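Local coordinates for protein Polyphosphate:AMP phosphotransferase (PDB 3CZP) that transfers phosphate from inorganic polyphosphate to AMP to make ADP, and less efficiently to GMP, with magnesium as cofactor, working as a homodimer of chains with two fused PPK2 domains, at residues 143-148 against 385-390; 135-140 against 392-397; 344-349 against 368-373; 127-132 against 200-205. One frame throughout, in Å; residues are numbered along the deposited sequence. Where two conformers were deposited one is given.

Interaction 1: residues 143-148 against 385-390; sequences CDEGAL and WLRAYG. With EDO (1,2-ethanediol), chain G.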
# COMPACT_ATOMS: atom_id res chain seq x y z
N CYS A 143 -4.96 20.96 -2.67
CA CYS A 143 -6.00 21.87 -2.16
C CYS A 143 -7.18 21.95 -3.09
O CYS A 143 -8.32 22.01 -2.63
CB CYS A 143 -5.45 23.27 -1.88
SG CYS A 143 -4.25 23.28 -0.56
N ASP A 144 -6.93 21.94 -4.40
CA ASP A 144 -8.04 21.83 -5.41
C ASP A 144 -8.85 20.54 -5.23
O ASP A 144 -10.04 20.52 -5.43
CB ASP A 144 -7.47 21.85 -6.82
CG ASP A 144 -7.14 23.24 -7.34
OD1 ASP A 144 -7.65 24.25 -6.79
OD2 ASP A 144 -6.34 23.35 -8.31
N GLU A 145 -8.18 19.45 -4.89
CA GLU A 145 -8.82 18.17 -4.55
C GLU A 145 -9.54 18.11 -3.18
O GLU A 145 -10.33 17.20 -2.92
CB GLU A 145 -7.73 17.07 -4.62
CG GLU A 145 -7.25 16.75 -6.05
CD GLU A 145 -8.24 15.90 -6.86
OE1 GLU A 145 -8.72 14.85 -6.34
OE2 GLU A 145 -8.54 16.27 -8.01
N GLY A 146 -9.25 19.05 -2.29
CA GLY A 146 -10.00 19.26 -1.07
C GLY A 146 -9.16 19.34 0.17
O GLY A 146 -9.71 19.58 1.25
N ALA A 147 -7.85 19.13 0.05
CA ALA A 147 -7.01 19.14 1.24
C ALA A 147 -7.06 20.48 1.95
O ALA A 147 -7.05 21.55 1.32
CB ALA A 147 -5.49 18.79 0.91
N LEU A 148 -7.01 20.38 3.29
CA LEU A 148 -6.69 21.48 4.17
C LEU A 148 -5.22 21.42 4.59
O LEU A 148 -4.81 20.56 5.34
CB LEU A 148 -7.61 21.46 5.40
CG LEU A 148 -7.45 22.58 6.43
CD1 LEU A 148 -7.83 23.95 5.85
CD2 LEU A 148 -8.23 22.23 7.74
N TRP A 385 -11.98 18.57 -14.52
CA TRP A 385 -11.27 18.11 -15.73
C TRP A 385 -10.44 19.21 -16.41
O TRP A 385 -9.41 18.90 -16.98
CB TRP A 385 -12.12 17.25 -16.68
CG TRP A 385 -13.33 17.90 -17.30
CD1 TRP A 385 -14.59 17.76 -16.87
CD2 TRP A 385 -13.38 18.73 -18.46
NE1 TRP A 385 -15.44 18.47 -17.66
CE2 TRP A 385 -14.73 19.09 -18.65
CE3 TRP A 385 -12.42 19.24 -19.35
CZ2 TRP A 385 -15.15 19.91 -19.70
CZ3 TRP A 385 -12.83 20.05 -20.39
CH2 TRP A 385 -14.20 20.39 -20.57
N LEU A 386 -10.82 20.50 -16.30
CA LEU A 386 -10.07 21.58 -16.97
C LEU A 386 -8.69 21.75 -16.38
O LEU A 386 -7.70 22.06 -17.10
CB LEU A 386 -10.81 22.92 -16.87
CG LEU A 386 -11.95 23.09 -17.86
CD1 LEU A 386 -12.88 24.24 -17.43
CD2 LEU A 386 -11.39 23.31 -19.25
N ARG A 387 -8.61 21.56 -15.07
CA ARG A 387 -7.33 21.63 -14.37
C ARG A 387 -6.51 20.35 -14.51
O ARG A 387 -5.31 20.37 -14.28
CB ARG A 387 -7.52 22.01 -12.90
CG ARG A 387 -8.29 21.03 -12.03
CD ARG A 387 -8.45 21.52 -10.60
NE ARG A 387 -9.35 20.61 -9.89
CZ ARG A 387 -9.00 19.50 -9.24
NH1 ARG A 387 -7.75 19.10 -9.18
NH2 ARG A 387 -9.94 18.75 -8.67
N ALA A 388 -7.15 19.26 -14.91
CA ALA A 388 -6.48 17.94 -15.06
C ALA A 388 -5.37 17.88 -16.12
O ALA A 388 -4.38 17.16 -15.94
CB ALA A 388 -7.48 16.82 -15.31
N TYR A 389 -5.53 18.62 -17.21
CA TYR A 389 -4.55 18.63 -18.29
C TYR A 389 -3.19 19.07 -17.77
O TYR A 389 -2.18 18.40 -18.00
CB TYR A 389 -5.01 19.55 -19.42
CG TYR A 389 -6.34 19.17 -20.02
CD1 TYR A 389 -6.48 18.02 -20.79
CD2 TYR A 389 -7.46 19.96 -19.83
CE1 TYR A 389 -7.69 17.66 -21.34
CE2 TYR A 389 -8.69 19.61 -20.37
CZ TYR A 389 -8.79 18.47 -21.13
OH TYR A 389 -10.01 18.12 -21.67
N GLY A 390 -3.16 20.20 -17.07
CA GLY A 390 -1.91 20.75 -16.50
C GLY A 390 -1.32 19.87 -15.44
O GLY A 390 -0.12 19.65 -15.38
C1 EDO G . -6.81 26.02 -4.70
O1 EDO G . -8.09 25.82 -4.05
C2 EDO G . -6.89 27.15 -5.74
O2 EDO G . -6.57 26.73 -7.09
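The interface between the two fused PPK2 domains is bridged here: Glu145 and Asp144, at the C-terminal end of helix 125-144 in the first domain, meet Arg387 on helix 382-402 of the second. Arg387 reaches across as a chain extended from CG to NE, and its guanidinium holds Glu145 end-on, NH1 and NH2 both donating to the single oxygen OE2. The NH2 bond to OE2 is the shorter at 2.9 Å, with an N-H...O angle of 150°; the NH1 bond to the same OE2 measures 3.2 Å. OE2 lies close to the guanidinium plane, but the carboxylate is turned 60° against it; NH1 meets the anti lone pair of OE2, and NH2 comes from above the carboxylate plane. The bend of Glu145 at chi2 (-76°) brings its carboxylate to that edge. Asp144 serves differently. Its CB lies over one guanidinium face, 3.6 Å from NH1 of Arg387, and its OD2 is 4.4 Å from NE of Arg387, well out of the plane, so the attraction is one of charge alone. Beyond Glu145 the helix closes in a Schellman motif at Gly146, whose phi is positive. Arg387 has further acidic partners in Asp384 and Glu391 of its own helix, and Glu145 OE2 also receives Arg370, while OE1 takes the backbone N of Tyr346. One carboxylate thus gathers two arginines and a backbone N-H of the second domain, an arrangement that should favour its ionised form and tie the domains through charge.

Interaction 2: residues 135-140 against 392-397; sequences AERFER and INDFEE. With EDO (1,2-ethanediol), chain G.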
# COMPACT_ATOMS: atom_id res chain seq x y z
N ALA A 135 6.43 22.58 -6.00
CA ALA A 135 5.78 22.54 -4.73
C ALA A 135 4.48 23.34 -4.85
O ALA A 135 3.40 22.86 -4.44
CB ALA A 135 6.69 23.13 -3.63
N GLU A 136 4.58 24.53 -5.43
CA GLU A 136 3.40 25.37 -5.57
C GLU A 136 2.35 24.58 -6.34
O GLU A 136 1.22 24.50 -5.93
CB GLU A 136 3.76 26.73 -6.20
CG GLU A 136 2.71 27.81 -6.20
CD GLU A 136 1.61 27.63 -7.23
OE1 GLU A 136 1.77 26.94 -8.27
OE2 GLU A 136 0.53 28.19 -6.98
N ARG A 137 2.73 23.95 -7.45
CA ARG A 137 1.78 23.19 -8.28
C ARG A 137 1.19 21.94 -7.53
O ARG A 137 0.03 21.61 -7.71
CB ARG A 137 2.41 22.83 -9.64
CG ARG A 137 2.62 24.06 -10.56
CD ARG A 137 3.16 23.69 -11.97
NE ARG A 137 4.12 22.56 -11.97
CZ ARG A 137 5.46 22.64 -11.94
NH1 ARG A 137 6.10 23.78 -11.92
NH2 ARG A 137 6.18 21.52 -11.95
N PHE A 138 2.04 21.22 -6.83
CA PHE A 138 1.65 20.04 -6.05
C PHE A 138 0.63 20.49 -4.99
O PHE A 138 -0.50 20.01 -4.96
CB PHE A 138 2.90 19.41 -5.48
CG PHE A 138 2.66 18.22 -4.60
CD1 PHE A 138 2.07 17.10 -5.06
CD2 PHE A 138 3.04 18.25 -3.26
CE1 PHE A 138 1.84 16.03 -4.23
CE2 PHE A 138 2.84 17.17 -2.46
CZ PHE A 138 2.24 16.06 -2.95
N GLU A 139 1.00 21.48 -4.18
CA GLU A 139 0.07 21.98 -3.15
C GLU A 139 -1.23 22.47 -3.71
O GLU A 139 -2.28 22.22 -3.13
CB GLU A 139 0.67 23.04 -2.30
CG GLU A 139 1.87 22.45 -1.56
CD GLU A 139 2.57 23.38 -0.70
OE1 GLU A 139 2.12 24.54 -0.58
OE2 GLU A 139 3.65 22.93 -0.15
N ARG A 140 -1.17 23.14 -4.86
CA ARG A 140 -2.41 23.67 -5.47
C ARG A 140 -3.39 22.56 -5.82
O ARG A 140 -4.62 22.71 -5.67
CB ARG A 140 -2.09 24.53 -6.68
CG ARG A 140 -3.27 25.26 -7.27
CD ARG A 140 -2.96 25.95 -8.58
NE ARG A 140 -2.22 27.17 -8.27
CZ ARG A 140 -2.78 28.35 -7.98
NH1 ARG A 140 -4.11 28.54 -8.02
NH2 ARG A 140 -1.99 29.36 -7.65
N ILE A 392 -1.80 16.61 -15.31
CA ILE A 392 -1.30 15.42 -15.99
C ILE A 392 0.10 15.67 -16.54
O ILE A 392 0.99 14.84 -16.41
CB ILE A 392 -2.23 14.99 -17.13
CG1 ILE A 392 -3.48 14.31 -16.57
CG2 ILE A 392 -1.50 14.06 -18.09
CD1 ILE A 392 -4.58 14.11 -17.60
N ASN A 393 0.27 16.83 -17.16
CA ASN A 393 1.54 17.24 -17.73
C ASN A 393 2.60 17.38 -16.70
O ASN A 393 3.77 16.92 -16.92
CB ASN A 393 1.37 18.55 -18.53
CG ASN A 393 0.65 18.36 -19.84
OD1 ASN A 393 0.63 17.26 -20.42
ND2 ASN A 393 0.07 19.45 -20.34
N ASP A 394 2.22 17.92 -15.53
CA ASP A 394 3.19 18.06 -14.43
C ASP A 394 3.61 16.66 -13.94
O ASP A 394 4.77 16.39 -13.73
CB ASP A 394 2.69 18.90 -13.24
CG ASP A 394 2.37 20.39 -13.58
OD1 ASP A 394 2.86 20.98 -14.61
OD2 ASP A 394 1.60 20.98 -12.78
N PHE A 395 2.63 15.78 -13.77
CA PHE A 395 2.86 14.36 -13.44
C PHE A 395 3.82 13.67 -14.40
O PHE A 395 4.82 13.08 -14.00
CB PHE A 395 1.47 13.67 -13.47
CG PHE A 395 1.47 12.18 -13.20
CD1 PHE A 395 2.28 11.61 -12.24
CD2 PHE A 395 0.64 11.35 -13.94
CE1 PHE A 395 2.23 10.21 -11.97
CE2 PHE A 395 0.63 9.95 -13.68
CZ PHE A 395 1.40 9.39 -12.69
N GLU A 396 3.53 13.78 -15.68
CA GLU A 396 4.33 13.15 -16.72
C GLU A 396 5.73 13.71 -16.80
O GLU A 396 6.67 12.98 -17.11
CB GLU A 396 3.63 13.21 -18.08
CG GLU A 396 2.43 12.26 -18.08
CD GLU A 396 1.62 12.29 -19.36
OE1 GLU A 396 2.00 13.00 -20.32
OE2 GLU A 396 0.58 11.60 -19.35
N GLU A 397 5.85 15.00 -16.51
CA GLU A 397 7.16 15.65 -16.42
C GLU A 397 7.98 15.16 -15.26
O GLU A 397 9.19 15.00 -15.40
CB GLU A 397 6.98 17.15 -16.35
CG GLU A 397 8.22 17.92 -16.11
CD GLU A 397 7.95 19.42 -15.98
OE1 GLU A 397 7.32 19.84 -14.96
OE2 GLU A 397 8.36 20.15 -16.92
C1 EDO G . -6.81 26.02 -4.70
O1 EDO G . -8.09 25.82 -4.05
C2 EDO G . -6.89 27.15 -5.74
O2 EDO G . -6.57 26.73 -7.09
O HOH W 1 5.93 18.77 -12.90
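Arg137 and Asp394 set the geometry, the arginine chain turning at chi3 (-37°) so that NE, rather than the end of the guanidinium, faces the acid. NE of Arg137 lies 3.1 Å from OD2 of Asp394, a salt bridge at the guanidinium's edge. The two flat groups are inclined by 58°, and the same OD2 sits 3.2 Å from CD of Arg137, alongside the aliphatic end of the chain as well as its charged group. Glu397, one helical turn beyond Asp394, is extended beyond CG and crosses Arg137 at about a right angle. Its OE1 is a long 3.6 Å from NH2 of Arg137 and well out of the guanidinium plane, which makes this a contact of charges without a directed N-H. A water fills in the directional part: it accepts from NH2 of Arg137 at 2.9 Å and lies 2.7 Å from OE1 of Glu397 and 2.8 Å from the backbone O of Asp394. One cation therefore faces two acids in a surface network. It joins helix 125-144 of the first PPK2 domain to helix 382-402 of the second, with nearest CA atoms 8.1 Å apart at Arg137 and Asp394. Away from the seam each helix binds its own sheet through an equivalent glutamate: Glu139 pairs with Lys151 on strand 148-155, and Glu396 with Lys408 on strand 404-412.

Interaction 3: residues 344-349 against 368-373; sequences QPYLWR and YGRVLV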
# COMPACT_ATOMS: atom_id res chain seq x y z
N GLN A 344 -8.51 9.50 -1.39
CA GLN A 344 -7.23 10.20 -1.71
C GLN A 344 -7.42 11.08 -2.95
O GLN A 344 -8.41 10.95 -3.67
CB GLN A 344 -6.18 9.16 -1.97
CG GLN A 344 -5.88 8.32 -0.80
CD GLN A 344 -4.92 9.03 0.18
OE1 GLN A 344 -4.38 10.08 -0.14
NE2 GLN A 344 -4.76 8.48 1.34
N PRO A 345 -6.51 12.04 -3.19
CA PRO A 345 -6.62 12.83 -4.40
C PRO A 345 -6.43 11.98 -5.67
O PRO A 345 -5.75 10.96 -5.65
CB PRO A 345 -5.46 13.80 -4.29
CG PRO A 345 -4.59 13.22 -3.36
CD PRO A 345 -5.37 12.47 -2.40
N TYR A 346 -7.06 12.42 -6.74
CA TYR A 346 -7.11 11.68 -8.01
C TYR A 346 -5.83 10.94 -8.44
O TYR A 346 -5.89 9.73 -8.69
CB TYR A 346 -7.55 12.62 -9.13
CG TYR A 346 -7.70 11.95 -10.48
CD1 TYR A 346 -8.70 10.98 -10.69
CD2 TYR A 346 -6.88 12.28 -11.53
CE1 TYR A 346 -8.84 10.33 -11.95
CE2 TYR A 346 -7.04 11.66 -12.78
CZ TYR A 346 -8.02 10.70 -12.98
OH TYR A 346 -8.13 10.09 -14.23
N LEU A 347 -4.67 11.61 -8.50
CA LEU A 347 -3.45 10.93 -9.06
C LEU A 347 -2.84 9.91 -8.14
O LEU A 347 -1.97 9.17 -8.56
CB LEU A 347 -2.39 11.96 -9.46
CG LEU A 347 -2.83 12.79 -10.69
CD1 LEU A 347 -1.91 13.96 -10.95
CD2 LEU A 347 -3.07 11.82 -11.97
N TRP A 348 -3.20 9.92 -6.86
CA TRP A 348 -2.72 8.93 -5.90
C TRP A 348 -2.82 7.49 -6.40
O TRP A 348 -1.88 6.68 -6.24
CB TRP A 348 -3.47 9.13 -4.56
CG TRP A 348 -2.99 8.29 -3.42
CD1 TRP A 348 -2.08 8.62 -2.45
CD2 TRP A 348 -3.48 7.00 -3.07
NE1 TRP A 348 -1.92 7.59 -1.56
CE2 TRP A 348 -2.79 6.59 -1.90
CE3 TRP A 348 -4.44 6.15 -3.63
CZ2 TRP A 348 -3.02 5.35 -1.29
CZ3 TRP A 348 -4.70 4.93 -2.98
CH2 TRP A 348 -3.98 4.54 -1.84
N ARG A 349 -3.97 7.17 -7.00
CA ARG A 349 -4.22 5.84 -7.53
C ARG A 349 -3.23 5.47 -8.63
O ARG A 349 -2.91 4.29 -8.80
CB ARG A 349 -5.65 5.74 -8.06
CG ARG A 349 -6.02 6.81 -9.07
CD ARG A 349 -7.50 6.77 -9.41
NE ARG A 349 -8.30 7.58 -8.50
CZ ARG A 349 -9.54 7.97 -8.75
NH1 ARG A 349 -10.14 7.62 -9.88
NH2 ARG A 349 -10.19 8.71 -7.86
N TYR A 368 -5.90 9.58 -17.84
CA TYR A 368 -6.68 10.27 -18.87
C TYR A 368 -8.19 10.08 -18.78
O TYR A 368 -8.96 10.88 -19.38
CB TYR A 368 -6.12 9.97 -20.27
CG TYR A 368 -4.79 10.65 -20.46
CD1 TYR A 368 -4.73 12.00 -20.75
CD2 TYR A 368 -3.58 9.96 -20.28
CE1 TYR A 368 -3.50 12.66 -20.90
CE2 TYR A 368 -2.35 10.62 -20.44
CZ TYR A 368 -2.32 11.98 -20.76
OH TYR A 368 -1.14 12.68 -20.91
N GLY A 369 -8.62 9.09 -18.01
CA GLY A 369 -10.04 8.88 -17.74
C GLY A 369 -10.77 10.14 -17.29
O GLY A 369 -11.89 10.38 -17.69
N ARG A 370 -10.10 10.94 -16.46
CA ARG A 370 -10.66 12.20 -15.97
C ARG A 370 -11.11 13.14 -17.09
O ARG A 370 -12.20 13.76 -17.00
CB ARG A 370 -9.69 12.95 -15.03
CG ARG A 370 -10.28 14.28 -14.61
CD ARG A 370 -9.91 14.72 -13.22
NE ARG A 370 -10.67 13.97 -12.22
CZ ARG A 370 -10.56 14.20 -10.92
NH1 ARG A 370 -9.72 15.15 -10.47
NH2 ARG A 370 -11.24 13.47 -10.07
N VAL A 371 -10.30 13.23 -18.16
CA VAL A 371 -10.60 14.12 -19.30
C VAL A 371 -11.27 13.39 -20.48
O VAL A 371 -11.52 13.98 -21.52
CB VAL A 371 -9.35 14.85 -19.80
CG1 VAL A 371 -8.74 15.64 -18.64
CG2 VAL A 371 -8.38 13.84 -20.46
N LEU A 372 -11.59 12.11 -20.26
CA LEU A 372 -12.35 11.33 -21.22
C LEU A 372 -13.66 10.93 -20.57
O LEU A 372 -14.56 11.75 -20.47
CB LEU A 372 -11.52 10.15 -21.72
CG LEU A 372 -10.26 10.47 -22.56
CD1 LEU A 372 -9.49 9.15 -22.75
CD2 LEU A 372 -10.55 11.20 -23.92
N VAL A 373 -13.80 9.70 -20.09
CA VAL A 373 -15.09 9.26 -19.49
C VAL A 373 -15.69 10.12 -18.34
O VAL A 373 -16.90 10.27 -18.27
CB VAL A 373 -15.04 7.76 -19.06
CG1 VAL A 373 -13.93 7.49 -18.00
CG2 VAL A 373 -16.42 7.28 -18.60
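Tyr346 and Arg370 lie face to face, the guanidinium spread flat over the phenol ring with planes 15° apart and centres separated by 4.0 Å. CZ of Arg370 stands 28° off the ring normal, within the range of a cation-pi contact, and CD adds a CH-pi contact 4.2 Å from the centroid of the Tyr346 ring. The side chains run past each other in opposite directions: NH1 of Arg370 reaches back to CB of Tyr346 at 3.6 Å, whereas OH of Tyr346 reaches the arginine backbone, accepting from N of Arg370 at 3.1 Å. Bends at chi2 and chi3 (-76°) fold the arginine over the ring. Around this pair, Tyr346 stands in a type I turn from Pro345 to Trp348, with Phe350 meeting its ring edge-to-face. The same Tyr346 OH is hydrogen-bonded to the carbonyl of Trp367, just ahead of 368-373. Glu374 pairs with NE of Arg370, and Glu145 of the first PPK2 domain with NH1, so two carboxylates hold nitrogens of the guanidinium whose face lies on the tyrosine. The buried arginine charge is thus met by two carboxylates and the pi face of a tyrosine, one of the carboxylates coming from the other domain.

Interaction 4: residues 127-132 against 200-205; sequences KLDQAI and LRRTSR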
# COMPACT_ATOMS: atom_id res chain seq x y z
N LYS A 127 17.61 25.09 -10.12
CA LYS A 127 16.95 23.86 -9.69
C LYS A 127 16.13 24.11 -8.44
O LYS A 127 15.01 23.61 -8.35
CB LYS A 127 17.95 22.73 -9.52
CG LYS A 127 18.55 22.35 -10.89
CD LYS A 127 19.67 21.28 -10.75
CE LYS A 127 21.05 21.92 -10.61
NZ LYS A 127 21.92 21.15 -9.71
N LEU A 128 16.62 24.97 -7.53
CA LEU A 128 15.78 25.42 -6.44
C LEU A 128 14.52 26.11 -6.95
O LEU A 128 13.45 25.88 -6.41
CB LEU A 128 16.49 26.37 -5.49
CG LEU A 128 15.61 26.86 -4.33
CD1 LEU A 128 15.14 25.74 -3.40
CD2 LEU A 128 16.32 27.97 -3.48
N ASP A 129 14.65 26.97 -7.95
CA ASP A 129 13.48 27.67 -8.47
C ASP A 129 12.44 26.70 -9.06
O ASP A 129 11.19 26.92 -8.96
CB ASP A 129 13.91 28.73 -9.47
CG ASP A 129 14.60 29.94 -8.80
OD1 ASP A 129 14.72 30.00 -7.52
OD2 ASP A 129 15.01 30.83 -9.55
N GLN A 130 12.95 25.62 -9.61
CA GLN A 130 12.10 24.58 -10.21
C GLN A 130 11.36 23.80 -9.14
O GLN A 130 10.20 23.55 -9.32
CB GLN A 130 12.90 23.65 -11.12
CG GLN A 130 13.36 24.41 -12.40
CD GLN A 130 14.37 23.66 -13.20
OE1 GLN A 130 14.36 22.44 -13.21
NE2 GLN A 130 15.24 24.38 -13.90
N ALA A 131 12.06 23.43 -8.07
CA ALA A 131 11.55 22.78 -6.90
C ALA A 131 10.49 23.62 -6.24
O ALA A 131 9.45 23.12 -5.81
CB ALA A 131 12.69 22.46 -5.90
N ILE A 132 10.75 24.92 -6.17
CA ILE A 132 9.77 25.83 -5.63
C ILE A 132 8.51 25.76 -6.43
O ILE A 132 7.44 25.60 -5.84
CB ILE A 132 10.26 27.32 -5.55
CG1 ILE A 132 11.37 27.43 -4.52
CG2 ILE A 132 9.09 28.23 -5.17
CD1 ILE A 132 12.07 28.82 -4.45
N LEU A 200 9.25 30.87 0.86
CA LEU A 200 8.02 31.28 1.53
C LEU A 200 7.20 32.32 0.73
O LEU A 200 6.00 32.17 0.57
CB LEU A 200 8.33 31.79 2.97
CG LEU A 200 8.20 30.68 4.05
CD1 LEU A 200 9.09 29.43 3.78
CD2 LEU A 200 8.49 31.29 5.41
N ARG A 201 7.85 33.32 0.16
CA ARG A 201 7.16 34.28 -0.67
C ARG A 201 6.42 33.63 -1.83
O ARG A 201 5.27 34.01 -2.17
CB ARG A 201 8.17 35.34 -1.16
CG ARG A 201 7.72 36.28 -2.30
CD ARG A 201 6.61 37.26 -1.85
NE ARG A 201 6.20 38.07 -3.00
CZ ARG A 201 6.75 39.23 -3.33
NH1 ARG A 201 6.30 39.86 -4.43
NH2 ARG A 201 7.75 39.72 -2.59
N ARG A 202 7.08 32.67 -2.47
CA ARG A 202 6.57 32.05 -3.67
C ARG A 202 5.48 30.99 -3.44
O ARG A 202 4.70 30.68 -4.34
CB ARG A 202 7.75 31.46 -4.47
CG ARG A 202 8.75 32.52 -4.86
CD ARG A 202 9.76 32.07 -5.85
NE ARG A 202 10.75 33.12 -6.11
CZ ARG A 202 11.76 32.99 -6.95
NH1 ARG A 202 12.61 34.01 -7.11
NH2 ARG A 202 11.93 31.87 -7.64
N THR A 203 5.43 30.43 -2.24
CA THR A 203 4.55 29.31 -1.95
C THR A 203 3.51 29.62 -0.90
O THR A 203 2.73 28.74 -0.51
CB THR A 203 5.36 28.07 -1.55
OG1 THR A 203 6.08 28.37 -0.36
CG2 THR A 203 6.29 27.63 -2.72
N SER A 204 3.49 30.85 -0.42
CA SER A 204 2.42 31.27 0.46
C SER A 204 1.25 31.75 -0.40
O SER A 204 1.35 32.72 -1.07
CB SER A 204 2.87 32.38 1.41
OG SER A 204 1.97 32.40 2.52
N ARG A 205 0.14 31.04 -0.34
CA ARG A 205 -1.04 31.30 -1.16
C ARG A 205 -2.22 31.46 -0.25
O ARG A 205 -2.18 31.05 0.93
CB ARG A 205 -1.31 30.12 -2.11
CG ARG A 205 -0.28 29.94 -3.14
CD ARG A 205 -0.51 30.97 -4.20
NE ARG A 205 0.46 30.87 -5.28
CZ ARG A 205 1.66 31.42 -5.27
NH1 ARG A 205 2.04 32.15 -4.25
NH2 ARG A 205 2.44 31.28 -6.33
O HOH W 2 10.29 29.48 -8.55
O HOH W 3 15.45 33.16 -8.25
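The guanidinium of Arg202 meets the carboxylate of Asp129 obliquely, the planes 51° apart, with CD1 of Ile132 also at a slant to it. NH2 of Arg202 is 3.4 Å from OD1 of Asp129, a salt bridge at a rather long separation. Two waters supply the directed links. One accepts from NH2 of Arg202 and donates to the backbone O of Asp129 at 2.7 Å; the other accepts from NH1 and donates to OD2 of Asp129, also at 2.7 Å. Arg202 spans the gap as an extended chain (chi2 -169°, chi3 -176°), and its inner part rests on Ile132, whose CG2 is 3.6 Å from CB of Arg202. CG2 of Ile132 also touches CG2 of Thr203 at 3.8 Å, the two side chains crossing at about a right angle. The threonine hydroxyl is turned elsewhere, bonded to the carbonyl of Val199 and to Trp210. The salt bridge and its waters lie on the more exposed side, while Ile132 and Thr203 are buried, where Met114 of helix 110-119 and Val199 also reach Ile132. The arrangement is a helix-helix contact within the first PPK2 domain, joining helix 125-144 to the last turn of helix 186-203 beside a parallel sheet of P-loop type.

Helix 125-144 links three of the contacts: from its N-terminal part to its end it carries interaction 4, then interaction 2, then interaction 1. Interactions 1 and 2, with centres 10 Å apart, both pair it with helix 382-402 and so join the two PPK2 domains, whose parallel sheets share the strand order 2-3-1-4-5. Interaction 4 stays within the first domain and interaction 3 within the second, about 26 Å apart between centres. Glu136 of segment 135-140 bonds Arg205 of interaction 4, and Glu145 of interaction 1 bonds Arg370 of interaction 3. The probably inactive N-terminal domain is therefore joined to its partner domain by two separate charged contacts along one pair of helices.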